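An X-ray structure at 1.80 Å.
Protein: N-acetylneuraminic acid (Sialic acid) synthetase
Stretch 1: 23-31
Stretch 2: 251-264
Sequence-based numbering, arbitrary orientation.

Stretch 1, residues 23-31: NNPVFIIAE
Stretch 2 251-264: ELAKLVTETERIRK

How do the two backbones lie against each other? Residues 27-31 form a β-strand, preceded by an irregular lead-in at 23-26, while 251-264 is continuous α-helix, with phi/psi near -65/-40 and each amide from Leu255 to Lys264 bonded to the carbonyl four residues back. Strand and helix run nearly antiparallel, at 167°, and their axes approach to 9.9 Å. The register therefore descends along the helix as the strand ascends: CA to CA, Pro25 lies 7.4 Å from Glu260, Val26 7.2 Å from Thr259, Ile28 7.1 Å from Val256 and Ala30 7.7 Å from Leu252.

Which side chains fill the space between them? Val26, the last residue of the lead-in, and Ile28 in the strand direct CA-to-CB toward the helix, whereas Phe27 (chi1 t, chi2 80°) and Ile29 (m, chi2 153°), between and beyond them, direct theirs away. Ile28 has the largest covered area of any residue here. With chi1 m and chi2 t its chain is extended, and CD1 reaches the helix backbone, 3.6 Å from Val256 CA, and also lies 3.7 Å from Val256 CG2. The CG2 branch packs beside it, 4.2 Å from Leu255 CD2 and 4.4 Å from Leu252 CD1, and it too lies near Val256 CG2. Leu252 and Leu255 share the t,p rotamer, and Val256 is t. Further along, the small Ala30 places CB 3.8 Å from Leu252 CD2, extending the apolar contact.

How does a threonine fit into this apolar layer? Thr259, with chi1 m, turns its hydroxyl back along its own helix, where OG1 donates to Leu255 O at 2.7 Å. That carbonyl also accepts the Thr259 amide at 2.9 Å, N to O, so the polar group is satisfied within the helix. The same rotamer leaves the methyl for the other stretch: Thr259 CG2 packs 3.5 Å from Val26 CB, and Val26 is t.

What ties the lead-in to the helix? Arg263 does, through the one hydrogen bond between the stretches: its NH1 donates to Asn24 O at 2.8 Å, with an N-H...O angle of 149°. The side chain starts toward the lead-in with chi1 between wells at -100°, then follows chi2 m, chi3 t and chi4 83°. The carbonyl lies at the guanidinium edge, near its plane, where the N-H groups point. One face of the group is left to apolar packing, with Val26 CG2 3.7 Å from Arg263 CZ. Asn24 contributes its backbone carbonyl, while its side chain (chi1 m, chi2 -70°) starts away from the helix; Pro25, with a C-gamma exo ring, brings CA to 4.2 Å from Arg263 NH1.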

ATOM      1  N   ASN A  23      -1.715  12.536  10.978  1.00 25.83           N
ATOM      2  CA  ASN A  23      -2.893  12.257  10.166  1.00 23.93           C
ATOM      3  C   ASN A  23      -3.189  13.375   9.175  1.00 26.95           C
ATOM      4  O   ASN A  23      -4.351  13.617   8.844  1.00 31.01           O
ATOM      5  CB  ASN A  23      -4.110  11.982  11.052  1.00 26.08           C
ATOM      6  CG  ASN A  23      -4.249  12.976  12.169  1.00 47.96           C
ATOM      7  OD1 ASN A  23      -4.045  14.174  11.978  1.00 55.19           O
ATOM      8  ND2 ASN A  23      -4.590  12.484  13.356  1.00 67.50           N
ATOM      9  N   ASN A  24      -2.166  14.053   8.694  1.00 20.49           N
ATOM     10  CA  ASN A  24      -2.329  15.123   7.726  1.00 19.68           C
ATOM     11  C   ASN A  24      -2.371  14.566   6.310  1.00 25.47           C
ATOM     12  O   ASN A  24      -1.939  13.434   6.070  1.00 19.65           O
ATOM     13  CB  ASN A  24      -1.180  16.122   7.861  1.00 19.22           C
ATOM     14  CG  ASN A  24      -1.238  16.886   9.165  1.00 27.54           C
ATOM     15  OD1 ASN A  24      -2.123  17.717   9.365  1.00 27.68           O
ATOM     16  ND2 ASN A  24      -0.309  16.600  10.064  1.00 29.73           N
ATOM     17  N   PRO A  25      -2.884  15.341   5.350  1.00 18.00           N
ATOM     18  CA  PRO A  25      -2.817  14.920   3.947  1.00 19.08           C
ATOM     19  C   PRO A  25      -1.392  14.633   3.524  1.00 17.93           C
ATOM     20  O   PRO A  25      -0.432  15.170   4.084  1.00 15.81           O
ATOM     21  CB  PRO A  25      -3.370  16.126   3.178  1.00 22.70           C
ATOM     22  CG  PRO A  25      -4.189  16.869   4.168  1.00 20.55           C
ATOM     23  CD  PRO A  25      -3.544  16.650   5.498  1.00 21.87           C
ATOM     24  N   VAL A  26      -1.274  13.779   2.507  1.00 15.64           N
ATOM     25  CA  VAL A  26       0.013  13.562   1.860  1.00 14.36           C
ATOM     26  C   VAL A  26       0.509  14.872   1.279  1.00 14.09           C
ATOM     27  O   VAL A  26      -0.215  15.558   0.552  1.00 14.96           O
ATOM     28  CB  VAL A  26      -0.115  12.497   0.765  1.00 14.00           C
ATOM     29  CG1 VAL A  26       1.233  12.294   0.057  1.00 13.26           C
ATOM     30  CG2 VAL A  26      -0.617  11.201   1.361  1.00 14.64           C
ATOM     31  N   PHE A  27       1.755  15.214   1.589  1.00 13.54           N
ATOM     32  CA  PHE A  27       2.402  16.424   1.100  1.00 14.07           C
ATOM     33  C   PHE A  27       3.043  16.112  -0.247  1.00 14.34           C
ATOM     34  O   PHE A  27       3.915  15.242  -0.327  1.00 14.42           O
ATOM     35  CB  PHE A  27       3.442  16.863   2.131  1.00 14.44           C
ATOM     36  CG  PHE A  27       4.043  18.199   1.872  1.00 16.30           C
ATOM     37  CD1 PHE A  27       3.360  19.358   2.221  1.00 18.92           C
ATOM     38  CD2 PHE A  27       5.321  18.305   1.341  1.00 14.40           C
ATOM     39  CE1 PHE A  27       3.935  20.603   2.007  1.00 20.22           C
ATOM     40  CE2 PHE A  27       5.908  19.553   1.122  1.00 20.63           C
ATOM     41  CZ  PHE A  27       5.212  20.697   1.453  1.00 16.69           C
ATOM     42  N   ILE A  28       2.603  16.792  -1.308  1.00 12.25           N
ATOM     43  CA  ILE A  28       3.033  16.465  -2.675  1.00 11.82           C
ATOM     44  C   ILE A  28       3.958  17.557  -3.202  1.00 13.39           C
ATOM     45  O   ILE A  28       3.577  18.734  -3.250  1.00 12.73           O
ATOM     46  CB  ILE A  28       1.828  16.264  -3.603  1.00 12.35           C
ATOM     47  CG1 ILE A  28       1.019  15.052  -3.123  1.00 18.12           C
ATOM     48  CG2 ILE A  28       2.308  16.005  -5.048  1.00 15.55           C
ATOM     49  CD1 ILE A  28      -0.291  14.854  -3.839  1.00 24.05           C
ATOM     50  N   ILE A  29       5.157  17.152  -3.628  1.00 11.35           N
ATOM     51  CA  ILE A  29       6.212  18.050  -4.092  1.00 11.27           C
ATOM     52  C   ILE A  29       6.383  17.836  -5.585  1.00 14.15           C
ATOM     53  O   ILE A  29       6.653  16.713  -6.021  1.00 13.08           O
ATOM     54  CB  ILE A  29       7.546  17.777  -3.376  1.00 11.48           C
ATOM     55  CG1 ILE A  29       7.439  18.050  -1.870  1.00 11.85           C
ATOM     56  CG2 ILE A  29       8.681  18.628  -3.995  1.00 12.22           C
ATOM     57  CD1 ILE A  29       8.447  17.203  -1.055  1.00 12.83           C
ATOM     58  N   ALA A  30       6.264  18.913  -6.361  1.00 11.39           N
ATOM     59  CA  ALA A  30       6.590  18.902  -7.779  1.00 11.58           C
ATOM     60  C   ALA A  30       8.065  19.259  -7.918  1.00 13.16           C
ATOM     61  O   ALA A  30       8.465  20.366  -7.568  1.00 14.54           O
ATOM     62  CB  ALA A  30       5.704  19.899  -8.526  1.00 12.93           C
ATOM     63  N   GLU A  31       8.887  18.314  -8.392  1.00 13.60           N
ATOM     64  CA  GLU A  31      10.325  18.557  -8.529  1.00 14.69           C
ATOM     65  C   GLU A  31      10.552  19.174  -9.904  1.00 13.73           C
ATOM     66  O   GLU A  31      10.588  18.474 -10.915  1.00 17.56           O
ATOM     67  CB  GLU A  31      11.117  17.262  -8.317  1.00 16.64           C
ATOM     68  CG  GLU A  31      12.511  17.185  -8.976  1.00 25.73           C
ATOM     69  CD  GLU A  31      13.560  18.078  -8.332  1.00 22.53           C
ATOM     70  OE1 GLU A  31      14.706  17.606  -8.147  1.00 29.40           O
ATOM     71  OE2 GLU A  31      13.251  19.248  -8.021  1.00 21.94           O
ATOM     72  N   GLU A 251      -1.040  15.436 -15.399  1.00 16.00           N
ATOM     73  CA  GLU A 251      -0.670  14.230 -14.667  1.00 16.41           C
ATOM     74  C   GLU A 251      -0.358  14.541 -13.207  1.00 15.12           C
ATOM     75  O   GLU A 251      -0.710  13.763 -12.311  1.00 15.41           O
ATOM     76  CB  GLU A 251       0.504  13.548 -15.369  1.00 18.69           C
ATOM     77  CG  GLU A 251       0.197  13.263 -16.850  1.00 27.81           C
ATOM     78  CD  GLU A 251       1.434  13.018 -17.692  1.00 37.31           C
ATOM     79  OE1 GLU A 251       2.537  13.429 -17.278  1.00 28.44           O
ATOM     80  OE2 GLU A 251       1.298  12.408 -18.777  1.00 38.20           O
ATOM     81  N   LEU A 252       0.296  15.678 -12.945  1.00 13.47           N
ATOM     82  CA  LEU A 252       0.490  16.118 -11.565  1.00 15.16           C
ATOM     83  C   LEU A 252      -0.848  16.322 -10.861  1.00 15.98           C
ATOM     84  O   LEU A 252      -1.005  15.962  -9.687  1.00 14.08           O
ATOM     85  CB  LEU A 252       1.314  17.410 -11.540  1.00 15.73           C
ATOM     86  CG  LEU A 252       1.663  18.028 -10.182  1.00 14.65           C
ATOM     87  CD1 LEU A 252       2.461  17.081  -9.313  1.00 15.51           C
ATOM     88  CD2 LEU A 252       2.420  19.347 -10.376  1.00 14.47           C
ATOM     89  N   ALA A 253      -1.813  16.928 -11.552  1.00 15.82           N
ATOM     90  CA  ALA A 253      -3.125  17.140 -10.948  1.00 14.82           C
ATOM     91  C   ALA A 253      -3.798  15.810 -10.639  1.00 13.58           C
ATOM     92  O   ALA A 253      -4.463  15.665  -9.607  1.00 16.77           O
ATOM     93  CB  ALA A 253      -4.000  17.979 -11.875  1.00 17.69           C
ATOM     94  N   LYS A 254      -3.645  14.830 -11.531  1.00 14.85           N
ATOM     95  CA  LYS A 254      -4.187  13.501 -11.262  1.00 13.29           C
ATOM     96  C   LYS A 254      -3.471  12.834 -10.095  1.00 16.47           C
ATOM     97  O   LYS A 254      -4.105  12.136  -9.293  1.00 15.26           O
ATOM     98  CB  LYS A 254      -4.092  12.640 -12.526  1.00 13.95           C
ATOM     99  CG  LYS A 254      -4.723  11.278 -12.423  1.00 18.81           C
ATOM    100  CD  LYS A 254      -6.229  11.414 -12.265  1.00 27.38           C
ATOM    101  CE  LYS A 254      -6.974  10.467 -13.183  1.00 50.89           C
ATOM    102  NZ  LYS A 254      -8.439  10.725 -13.117  1.00 54.69           N
ATOM    103  N   LEU A 255      -2.149  13.034  -9.981  1.00 12.57           N
ATOM    104  CA  LEU A 255      -1.422  12.519  -8.823  1.00 12.06           C
ATOM    105  C   LEU A 255      -2.004  13.075  -7.537  1.00 12.74           C
ATOM    106  O   LEU A 255      -2.200  12.340  -6.564  1.00 12.38           O
ATOM    107  CB  LEU A 255       0.066  12.874  -8.928  1.00 11.54           C
ATOM    108  CG  LEU A 255       0.982  12.494  -7.760  1.00 16.05           C
ATOM    109  CD1 LEU A 255       1.027  10.973  -7.516  1.00 15.41           C
ATOM    110  CD2 LEU A 255       2.389  13.032  -8.031  1.00 15.29           C
ATOM    111  N   VAL A 256      -2.305  14.372  -7.520  1.00 10.78           N
ATOM    112  CA  VAL A 256      -2.864  14.991  -6.321  1.00 13.88           C
ATOM    113  C   VAL A 256      -4.225  14.389  -5.990  1.00 12.16           C
ATOM    114  O   VAL A 256      -4.493  14.017  -4.840  1.00 13.43           O
ATOM    115  CB  VAL A 256      -2.944  16.519  -6.497  1.00 12.27           C
ATOM    116  CG1 VAL A 256      -3.759  17.146  -5.371  1.00 14.03           C
ATOM    117  CG2 VAL A 256      -1.519  17.123  -6.540  1.00 13.51           C
ATOM    118  N   THR A 257      -5.126  14.314  -6.979  1.00 10.76           N
ATOM    119  CA  THR A 257      -6.485  13.879  -6.644  1.00 16.64           C
ATOM    120  C   THR A 257      -6.531  12.383  -6.375  1.00 15.00           C
ATOM    121  O   THR A 257      -7.329  11.921  -5.546  1.00 12.51           O
ATOM    122  CB  THR A 257      -7.494  14.249  -7.746  1.00 17.41           C
ATOM    123  OG1 THR A 257      -7.142  13.626  -8.985  1.00 17.91           O
ATOM    124  CG2 THR A 257      -7.553  15.762  -7.938  1.00 16.49           C
ATOM    125  N   GLU A 258      -5.687  11.612  -7.056  1.00 13.16           N
ATOM    126  CA  GLU A 258      -5.667  10.179  -6.790  1.00 15.70           C
ATOM    127  C   GLU A 258      -5.017   9.880  -5.447  1.00 11.02           C
ATOM    128  O   GLU A 258      -5.432   8.946  -4.756  1.00 13.79           O
ATOM    129  CB  GLU A 258      -4.961   9.444  -7.925  1.00 14.00           C
ATOM    130  CG  GLU A 258      -5.829   9.334  -9.194  1.00 13.57           C
ATOM    131  CD  GLU A 258      -7.019   8.392  -9.012  1.00 18.72           C
ATOM    132  OE1 GLU A 258      -6.857   7.169  -9.209  1.00 23.45           O
ATOM    133  OE2 GLU A 258      -8.120   8.876  -8.680  1.00 18.80           O
ATOM    134  N   THR A 259      -4.024  10.676  -5.040  1.00 12.55           N
ATOM    135  CA  THR A 259      -3.465  10.511  -3.702  1.00 10.41           C
ATOM    136  C   THR A 259      -4.526  10.738  -2.637  1.00 15.60           C
ATOM    137  O   THR A 259      -4.620   9.969  -1.669  1.00 13.92           O
ATOM    138  CB  THR A 259      -2.295  11.470  -3.497  1.00 12.12           C
ATOM    139  OG1 THR A 259      -1.210  11.080  -4.340  1.00 14.37           O
ATOM    140  CG2 THR A 259      -1.840  11.426  -2.066  1.00 15.00           C
ATOM    141  N   GLU A 260      -5.341  11.783  -2.805  1.00 13.13           N
ATOM    142  CA  GLU A 260      -6.403  12.048  -1.845  1.00 14.08           C
ATOM    143  C   GLU A 260      -7.393  10.892  -1.818  1.00 15.95           C
ATOM    144  O   GLU A 260      -7.852  10.476  -0.748  1.00 15.69           O
ATOM    145  CB  GLU A 260      -7.090  13.373  -2.188  1.00 17.42           C
ATOM    146  CG  GLU A 260      -6.188  14.585  -1.933  1.00 31.53           C
ATOM    147  CD  GLU A 260      -6.619  15.882  -2.642  1.00 42.24           C
ATOM    148  OE1 GLU A 260      -7.445  15.847  -3.587  1.00 39.93           O
ATOM    149  OE2 GLU A 260      -6.101  16.948  -2.250  1.00 32.07           O
ATOM    150  N   ARG A 261      -7.706  10.339  -2.990  1.00 12.15           N
ATOM    151  CA  ARG A 261      -8.659   9.241  -3.047  1.00 11.78           C
ATOM    152  C   ARG A 261      -8.106   8.000  -2.364  1.00 13.44           C
ATOM    153  O   ARG A 261      -8.825   7.332  -1.612  1.00 14.97           O
ATOM    154  CB  ARG A 261      -9.038   8.955  -4.506  1.00 12.62           C
ATOM    155  CG  ARG A 261     -10.104   7.886  -4.654  1.00 19.48           C
ATOM    156  CD  ARG A 261     -10.573   7.773  -6.102  1.00 21.23           C
ATOM    157  NE  ARG A 261      -9.563   7.138  -6.944  1.00 17.29           N
ATOM    158  CZ  ARG A 261      -9.465   5.821  -7.109  1.00 21.54           C
ATOM    159  NH1 ARG A 261     -10.324   5.017  -6.498  1.00 23.91           N
ATOM    160  NH2 ARG A 261      -8.519   5.309  -7.891  1.00 17.70           N
ATOM    161  N   ILE A 262      -6.828   7.672  -2.604  1.00 10.60           N
ATOM    162  CA  ILE A 262      -6.233   6.508  -1.947  1.00 11.67           C
ATOM    163  C   ILE A 262      -6.145   6.732  -0.439  1.00 13.45           C
ATOM    164  O   ILE A 262      -6.372   5.808   0.349  1.00 16.29           O
ATOM    165  CB  ILE A 262      -4.860   6.185  -2.567  1.00 12.03           C
ATOM    166  CG1 ILE A 262      -5.043   5.680  -3.996  1.00 18.71           C
ATOM    167  CG2 ILE A 262      -4.111   5.138  -1.740  1.00 15.66           C
ATOM    168  CD1 ILE A 262      -3.728   5.624  -4.820  1.00 17.39           C
ATOM    169  N   ARG A 263      -5.845   7.957  -0.009  1.00 12.92           N
ATOM    170  CA  ARG A 263      -5.825   8.222   1.430  1.00 17.81           C
ATOM    171  C   ARG A 263      -7.184   7.954   2.054  1.00 17.61           C
ATOM    172  O   ARG A 263      -7.267   7.413   3.163  1.00 16.63           O
ATOM    173  CB  ARG A 263      -5.386   9.654   1.721  1.00 14.87           C
ATOM    174  CG  ARG A 263      -3.919   9.755   2.131  1.00 29.22           C
ATOM    175  CD  ARG A 263      -3.633   8.871   3.340  1.00 30.69           C
ATOM    176  NE  ARG A 263      -2.245   8.930   3.800  1.00 25.79           N
ATOM    177  CZ  ARG A 263      -1.754   9.872   4.604  1.00 43.66           C
ATOM    178  NH1 ARG A 263      -2.526  10.868   5.029  1.00 34.29           N
ATOM    179  NH2 ARG A 263      -0.482   9.825   4.978  1.00 42.19           N
ATOM    180  N   LYS A 264      -8.261   8.316   1.355  1.00 12.14           N
ATOM    181  CA  LYS A 264      -9.588   8.025   1.880  1.00 12.06           C
ATOM    182  C   LYS A 264      -9.790   6.524   2.007  1.00 11.42           C
ATOM    183  O   LYS A 264     -10.369   6.056   2.988  1.00 14.43           O
ATOM    184  CB  LYS A 264     -10.673   8.635   0.989  1.00 15.40           C
TER